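Side-chain contacts in endo-beta-1,2-glucanase (Talaromyces funiculosus, PDB 6IMV), which hydrolyses internal linkages of beta-1,2-glucan and belongs to a glycoside hydrolase family first revealed by its study: residues G445-S448 and G449-Q453; G167-L170 and W171-A175; Y384-F387 and P388-F392. All coordinates share one frame; numbering follows the deposited sequence.

Contact 1: G445-S448 and G449-Q453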
loop_
_atom_site.group_PDB
_atom_site.type_symbol
_atom_site.label_atom_id
_atom_site.label_comp_id
_atom_site.label_asym_id
_atom_site.label_seq_id
_atom_site.Cartn_x
_atom_site.Cartn_y
_atom_site.Cartn_z
ATOM N N GLY A 445 -4.438 11.641 -0.390
ATOM C CA GLY A 445 -3.324 12.348 0.218
ATOM C C GLY A 445 -2.638 11.545 1.316
ATOM O O GLY A 445 -1.926 12.119 2.133
ATOM N N GLY A 446 -2.839 10.220 1.348
ATOM C CA GLY A 446 -2.335 9.390 2.441
ATOM C C GLY A 446 -3.046 9.714 3.744
ATOM O O GLY A 446 -4.027 10.490 3.742
ATOM N N VAL A 447 -2.565 9.129 4.848
ATOM C CA VAL A 447 -3.117 9.404 6.189
ATOM C C VAL A 447 -2.065 10.095 7.067
ATOM O O VAL A 447 -2.261 10.224 8.283
ATOM C CB VAL A 447 -3.660 8.133 6.871
ATOM C CG1 VAL A 447 -4.844 7.548 6.113
ATOM C CG2 VAL A 447 -2.580 7.082 7.092
ATOM N N SER A 448 -0.979 10.588 6.457
ATOM C CA SER A 448 0.138 11.162 7.217
ATOM C C SER A 448 -0.290 12.407 8.014
ATOM O O SER A 448 0.269 12.669 9.097
ATOM C CB SER A 448 1.324 11.440 6.349
ATOM O OG SER A 448 1.045 12.406 5.361
ATOM N N GLY A 449 -1.267 13.159 7.492
ATOM C CA GLY A 449 -1.859 14.307 8.199
ATOM C C GLY A 449 -2.536 13.891 9.503
ATOM O O GLY A 449 -2.289 14.470 10.555
ATOM N N LEU A 450 -3.413 12.887 9.430
ATOM C CA LEU A 450 -4.063 12.335 10.615
ATOM C C LEU A 450 -3.024 11.787 11.604
ATOM O O LEU A 450 -3.129 12.016 12.815
ATOM C CB LEU A 450 -5.041 11.243 10.181
ATOM C CG LEU A 450 -6.355 11.749 9.596
ATOM C CD1 LEU A 450 -7.063 10.653 8.818
ATOM C CD2 LEU A 450 -7.253 12.305 10.689
ATOM N N VAL A 451 -2.021 11.075 11.091
ATOM C CA VAL A 451 -1.021 10.440 11.928
ATOM C C VAL A 451 -0.196 11.533 12.618
ATOM O O VAL A 451 0.071 11.450 13.810
ATOM C CB VAL A 451 -0.158 9.463 11.108
ATOM C CG1 VAL A 451 1.109 9.043 11.841
ATOM C CG2 VAL A 451 -0.978 8.252 10.695
ATOM N N SER A 452 0.182 12.565 11.855
ATOM C CA SER A 452 0.945 13.700 12.362
ATOM C C SER A 452 0.205 14.382 13.531
ATOM O O SER A 452 0.811 14.770 14.541
ATOM C CB SER A 452 1.229 14.654 11.208
ATOM O OG SER A 452 1.773 15.859 11.675
ATOM N N GLN A 453 -1.115 14.532 13.401
ATOM C CA GLN A 453 -1.922 15.179 14.445
ATOM C C GLN A 453 -1.792 14.408 15.768
ATOM O O GLN A 453 -1.535 14.987 16.824
ATOM C CB GLN A 453 -3.373 15.254 13.987
ATOM C CG GLN A 453 -4.286 15.983 14.957
ATOM C CD GLN A 453 -5.730 15.767 14.581
ATOM O OE1 GLN A 453 -6.041 15.325 13.473
ATOM N NE2 GLN A 453 -6.623 16.077 15.509
HETATM O O HOH W 1 -2.679 13.110 4.885
HETATM O O HOH W 2 -4.425 12.371 6.657
#

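Contact 2: G167-L170 and W171-A175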
loop_
_atom_site.group_PDB
_atom_site.type_symbol
_atom_site.label_atom_id
_atom_site.label_comp_id
_atom_site.label_asym_id
_atom_site.label_seq_id
_atom_site.Cartn_x
_atom_site.Cartn_y
_atom_site.Cartn_z
ATOM N N GLY A 167 3.239 -3.479 10.435
ATOM C CA GLY A 167 3.656 -2.073 10.531
ATOM C C GLY A 167 2.710 -1.158 9.772
ATOM O O GLY A 167 2.307 -0.091 10.268
ATOM N N GLU A 168 2.330 -1.596 8.568
ATOM C CA GLU A 168 1.400 -0.856 7.706
ATOM C C GLU A 168 0.032 -0.726 8.386
ATOM O O GLU A 168 -0.528 0.367 8.426
ATOM C CB GLU A 168 1.289 -1.518 6.333
ATOM C CG GLU A 168 2.588 -1.468 5.546
ATOM C CD GLU A 168 2.623 -2.282 4.263
ATOM O OE1 GLU A 168 1.821 -3.218 4.136
ATOM O OE2 GLU A 168 3.452 -1.976 3.401
ATOM N N LEU A 169 -0.492 -1.832 8.922
ATOM C CA LEU A 169 -1.811 -1.837 9.543
ATOM C C LEU A 169 -1.844 -0.915 10.769
ATOM O O LEU A 169 -2.821 -0.187 10.980
ATOM C CB LEU A 169 -2.181 -3.271 9.927
ATOM C CG LEU A 169 -3.498 -3.447 10.688
ATOM C CD1 LEU A 169 -4.668 -2.803 9.962
ATOM C CD2 LEU A 169 -3.770 -4.919 10.929
ATOM N N LEU A 170 -0.794 -0.957 11.591
ATOM C CA LEU A 170 -0.817 -0.284 12.884
ATOM C C LEU A 170 -0.927 1.237 12.715
ATOM O O LEU A 170 -1.733 1.878 13.409
ATOM C CB LEU A 170 0.415 -0.693 13.691
ATOM C CG LEU A 170 0.330 -2.102 14.266
ATOM C CD1 LEU A 170 1.697 -2.593 14.712
ATOM C CD2 LEU A 170 -0.672 -2.145 15.411
ATOM N N TRP A 171 -0.165 1.814 11.783
ATOM C CA TRP A 171 -0.230 3.271 11.555
ATOM C C TRP A 171 -1.546 3.634 10.853
ATOM O O TRP A 171 -2.044 4.743 11.024
ATOM C CB TRP A 171 1.012 3.784 10.813
ATOM C CG TRP A 171 2.242 3.741 11.667
ATOM C CD1 TRP A 171 3.271 2.849 11.571
ATOM C CD2 TRP A 171 2.560 4.599 12.783
ATOM N NE1 TRP A 171 4.204 3.099 12.538
ATOM C CE2 TRP A 171 3.798 4.167 13.294
ATOM C CE3 TRP A 171 1.923 5.684 13.393
ATOM C CZ2 TRP A 171 4.415 4.782 14.380
ATOM C CZ3 TRP A 171 2.521 6.290 14.477
ATOM C CH2 TRP A 171 3.758 5.851 14.954
ATOM N N ALA A 172 -2.126 2.701 10.087
ATOM C CA ALA A 172 -3.432 2.951 9.466
ATOM C C ALA A 172 -4.509 3.055 10.558
ATOM O O ALA A 172 -5.355 3.948 10.530
ATOM C CB ALA A 172 -3.757 1.886 8.449
ATOM N N VAL A 173 -4.453 2.143 11.532
ATOM C CA VAL A 173 -5.389 2.126 12.662
ATOM C C VAL A 173 -5.192 3.387 13.514
ATOM O O VAL A 173 -6.158 3.974 13.981
ATOM C CB VAL A 173 -5.262 0.829 13.485
ATOM C CG1 VAL A 173 -5.981 0.926 14.828
ATOM C CG2 VAL A 173 -5.773 -0.371 12.700
ATOM N N TYR A 174 -3.931 3.782 13.706
ATOM C CA TYR A 174 -3.544 5.009 14.417
ATOM C C TYR A 174 -4.260 6.211 13.775
ATOM O O TYR A 174 -4.905 7.009 14.477
ATOM C CB TYR A 174 -2.017 5.115 14.388
ATOM C CG TYR A 174 -1.362 6.133 15.288
ATOM C CD1 TYR A 174 -0.927 5.786 16.559
ATOM C CD2 TYR A 174 -1.068 7.408 14.832
ATOM C CE1 TYR A 174 -0.259 6.690 17.369
ATOM C CE2 TYR A 174 -0.399 8.327 15.630
ATOM C CZ TYR A 174 0.000 7.970 16.906
ATOM O OH TYR A 174 0.662 8.872 17.692
ATOM N N ALA A 175 -4.191 6.302 12.441
ATOM C CA ALA A 175 -4.896 7.345 11.658
ATOM C C ALA A 175 -6.414 7.271 11.868
ATOM O O ALA A 175 -7.067 8.301 12.094
ATOM C CB ALA A 175 -4.568 7.216 10.195
#

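Contact 3: Y384-F387 and P388-F392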
loop_
_atom_site.group_PDB
_atom_site.type_symbol
_atom_site.label_atom_id
_atom_site.label_comp_id
_atom_site.label_asym_id
_atom_site.label_seq_id
_atom_site.Cartn_x
_atom_site.Cartn_y
_atom_site.Cartn_z
ATOM N N TYR A 384 -1.028 1.001 -10.522
ATOM C CA TYR A 384 -0.721 1.439 -9.143
ATOM C C TYR A 384 0.726 1.943 -9.024
ATOM O O TYR A 384 1.064 2.598 -8.026
ATOM C CB TYR A 384 -1.064 0.350 -8.128
ATOM C CG TYR A 384 0.059 -0.518 -7.627
ATOM C CD1 TYR A 384 0.405 -1.690 -8.284
ATOM C CD2 TYR A 384 0.724 -0.222 -6.451
ATOM C CE1 TYR A 384 1.401 -2.525 -7.804
ATOM C CE2 TYR A 384 1.735 -1.042 -5.961
ATOM C CZ TYR A 384 2.076 -2.200 -6.638
ATOM O OH TYR A 384 3.069 -3.015 -6.155
ATOM N N SER A 385 1.565 1.668 -10.033
ATOM C CA SER A 385 2.914 2.229 -10.131
ATOM C C SER A 385 2.906 3.762 -10.013
ATOM O O SER A 385 3.918 4.357 -9.648
ATOM C CB SER A 385 3.601 1.798 -11.402
ATOM O OG SER A 385 2.937 2.317 -12.551
ATOM N N VAL A 386 1.771 4.397 -10.311
ATOM C CA VAL A 386 1.651 5.861 -10.292
ATOM C C VAL A 386 1.414 6.406 -8.871
ATOM O O VAL A 386 1.442 7.615 -8.701
ATOM C CB VAL A 386 0.515 6.353 -11.209
ATOM C CG1 VAL A 386 0.577 5.726 -12.590
ATOM C CG2 VAL A 386 -0.855 6.150 -10.574
ATOM N N PHE A 387 1.134 5.563 -7.870
ATOM C CA PHE A 387 0.670 6.111 -6.580
ATOM C C PHE A 387 1.696 7.094 -6.004
ATOM O O PHE A 387 1.296 8.158 -5.542
ATOM C CB PHE A 387 0.205 5.016 -5.610
ATOM C CG PHE A 387 1.246 4.417 -4.706
ATOM C CD1 PHE A 387 1.733 5.120 -3.616
ATOM C CD2 PHE A 387 1.697 3.122 -4.913
ATOM C CE1 PHE A 387 2.680 4.556 -2.777
ATOM C CE2 PHE A 387 2.649 2.562 -4.076
ATOM C CZ PHE A 387 3.128 3.274 -3.000
ATOM N N PRO A 388 3.027 6.841 -6.038
ATOM C CA PRO A 388 3.987 7.790 -5.472
ATOM C C PRO A 388 4.067 9.090 -6.291
ATOM O O PRO A 388 4.324 10.152 -5.734
ATOM C CB PRO A 388 5.347 7.063 -5.505
ATOM C CG PRO A 388 5.015 5.627 -5.849
ATOM C CD PRO A 388 3.696 5.658 -6.590
ATOM N N THR A 389 3.838 8.985 -7.605
ATOM C CA THR A 389 3.808 10.134 -8.494
ATOM C C THR A 389 2.619 11.034 -8.121
ATOM O O THR A 389 2.747 12.264 -8.082
ATOM C CB THR A 389 3.738 9.696 -9.961
ATOM O OG1 THR A 389 4.589 8.567 -10.160
ATOM C CG2 THR A 389 4.117 10.808 -10.910
ATOM N N VAL A 390 1.475 10.406 -7.828
ATOM C CA VAL A 390 0.234 11.111 -7.522
ATOM C C VAL A 390 0.443 12.045 -6.316
ATOM O O VAL A 390 -0.111 13.144 -6.292
ATOM C CB VAL A 390 -0.929 10.128 -7.283
ATOM C CG1 VAL A 390 -2.110 10.800 -6.592
ATOM C CG2 VAL A 390 -1.367 9.468 -8.581
ATOM N N LEU A 391 1.240 11.609 -5.332
ATOM C CA LEU A 391 1.488 12.399 -4.115
ATOM C C LEU A 391 2.164 13.736 -4.449
ATOM O O LEU A 391 1.945 14.715 -3.733
ATOM C CB LEU A 391 2.329 11.577 -3.135
ATOM C CG LEU A 391 1.631 10.348 -2.545
ATOM C CD1 LEU A 391 2.577 9.536 -1.681
ATOM C CD2 LEU A 391 0.395 10.752 -1.748
ATOM N N PHE A 392 2.967 13.782 -5.526
ATOM C CA PHE A 392 3.674 15.003 -5.947
ATOM C C PHE A 392 2.920 15.776 -7.034
ATOM O O PHE A 392 2.995 17.005 -7.075
ATOM C CB PHE A 392 5.097 14.673 -6.410
ATOM C CG PHE A 392 6.019 14.394 -5.253
ATOM C CD1 PHE A 392 6.517 15.443 -4.496
ATOM C CD2 PHE A 392 6.336 13.096 -4.885
ATOM C CE1 PHE A 392 7.326 15.199 -3.403
ATOM C CE2 PHE A 392 7.151 12.851 -3.791
ATOM C CZ PHE A 392 7.643 13.905 -3.052
#

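Contact 1: G445-S448 and G449-Q453
Val451 reaches back one helical turn to Val447, and its side chain can be followed atom by atom. CB lies 3.6 Å from Val447 O. From there the branches part: CG1 runs anti to the backbone N (chi1 165°), which leaves CG2 anti to the carbonyl carbon and beside the N. In that place CG2 passes 3.4 Å from Val447 O and meets Val447 CG2 at 4.1 Å, a methyl-to-methyl touch between side chains that cross obliquely. The same pair is tied through the backbone, since Val451 N donates to Val447 O over 2.9 Å.

Val447 is the N-cap residue of helix 448-457. Before it, Gly445 ends the preceding helix in a Schellman motif, and both Gly445 and Gly446 have positive phi. Two waters serve the first-turn amides: one accepts from Gly449 N at 3.0 Å and donates to Gly445 O, the other accepts from Leu450 N at 3.0 Å, with a weak bond to Gly446 O. Ser452 N takes up the helical pattern by donating to Ser448 O at 2.8 Å.

Around this helix start, Val447 touches Met88 and His92 of helix 80-94, while Val451 packs against Trp171 and Ala175 of helix 163-182, so the turn is wedged against both helices.

Contact 2: G167-L170 and W171-A175
Gly167 O faces Trp171 one turn further on, in the first half of helix 163-182. Trp171 N donates to it in a weak bond of 3.5 Å, although the N-H points almost straight at the oxygen (168°). The indole also approaches this carbonyl: CD1 lies 3.4 Å from Gly167 O, meeting it obliquely to the ring. CG of Trp171 stands anti to its carbonyl carbon (chi1 -70°), which sends the indole back along the preceding turn.

Glu168 contributes its carbonyl here, accepting from Ala172 N at 3.3 Å. Its side chain points away from the following turn and touches Ser81, Ser84, Glu250 and Glu311, about 6 Å from bound glucose residues.

Leu169 makes the apolar contact between the two halves. Its CD1 meets Val173 CG2 at 3.8 Å, and the same pair is joined by Val173 N donating to Leu169 O over 2.9 Å. Val173 CG2 thus meets both the carbonyl oxygen and a methyl of Leu169, which lie on the same side of it.

Leu170 O receives Tyr174 N at 2.9 Å. The phenol ring beyond it is covered on one face by Trp171, whose CZ3 sits 3.6 Å above the ring plane, over the centre. The polar tips of these aromatics bond farther away: Trp171 NE1 to Leu253 O, Tyr174 OH to Glu458.

The helix is enclosed on several flanks. Leu169 and Ala172 touch helix 80-94, Leu170 and Val173 touch helix 186-210, and Trp171 lies on Trp256, Trp257 and Phe260 of helix 252-261, with the Trp257 ring edge-to-face.

Contact 3: Y384-F387 and P388-F392
Val386 O is the acceptor that fixes the first turn of this helix: Val390 N donates to it over 2.9 Å. The side chains of the same two residues meet as well, CG2 to CG2 at 3.9 Å. Phe387 O is held less firmly, by a weak bond from Leu391 N at 3.5 Å.

Pro388 has no N-H to offer Tyr384 O, four residues earlier; that oxygen accepts instead from Phe387 N at 3.0 Å, the bond that closes the short 3-10 turn before the helix. Ser385 O, which lies 3.3 Å from Pro388 CD, is hydrogen-bonded to the hydroxyl of Ser303, in a loop outside this turn. Among the side chains, Ser385 OG bonds to Thr382 O, and Tyr384 OH bonds to Ser346 O. Thr389 OG1 bonds to Glu328 OE1 of helix 318-337. Each of these three hydroxyls therefore has a hydrogen-bond partner beyond residues 384-392.

Pro388 also makes an apolar contact: its CD lies over one face of the Phe387 ring, 3.6 Å from the centroid and 23° off the ring normal, the geometry of a CH-pi interaction. A chi1 of 89° places Phe387 CG between the backbone N and the carbonyl carbon, which brings the ring beside the following pyrrolidine.

Proline suits the first turn of an alpha helix, where an amide has no carbonyl to find within the helix. Here a 3-10 turn leads into helix 387-392, whose opening Phe387-Pro388 step combines that first-turn proline with an aromatic-proline contact.

Contacts 1 and 2 belong to one packed region, their centres 11 Å apart: Val447 CB meets Ala175 CB at 3.6 Å, and Val451 CG2 lies 3.7 Å from Trp171 O. Contact 3 touches neither: its centre is about 17 Å from that of contact 1, with nearest atoms about 4 Å apart, and about 20 Å from that of contact 2, with nearest atoms about 8 Å apart. Contacts 2 and 3 fall on opposite sides of the chain's centre. The side chain of Glu168 lies about 6 Å from a bound beta-D-glucopyranose and that of Tyr384 about 7 Å from one, consistent with second-shell places around the substrate pocket.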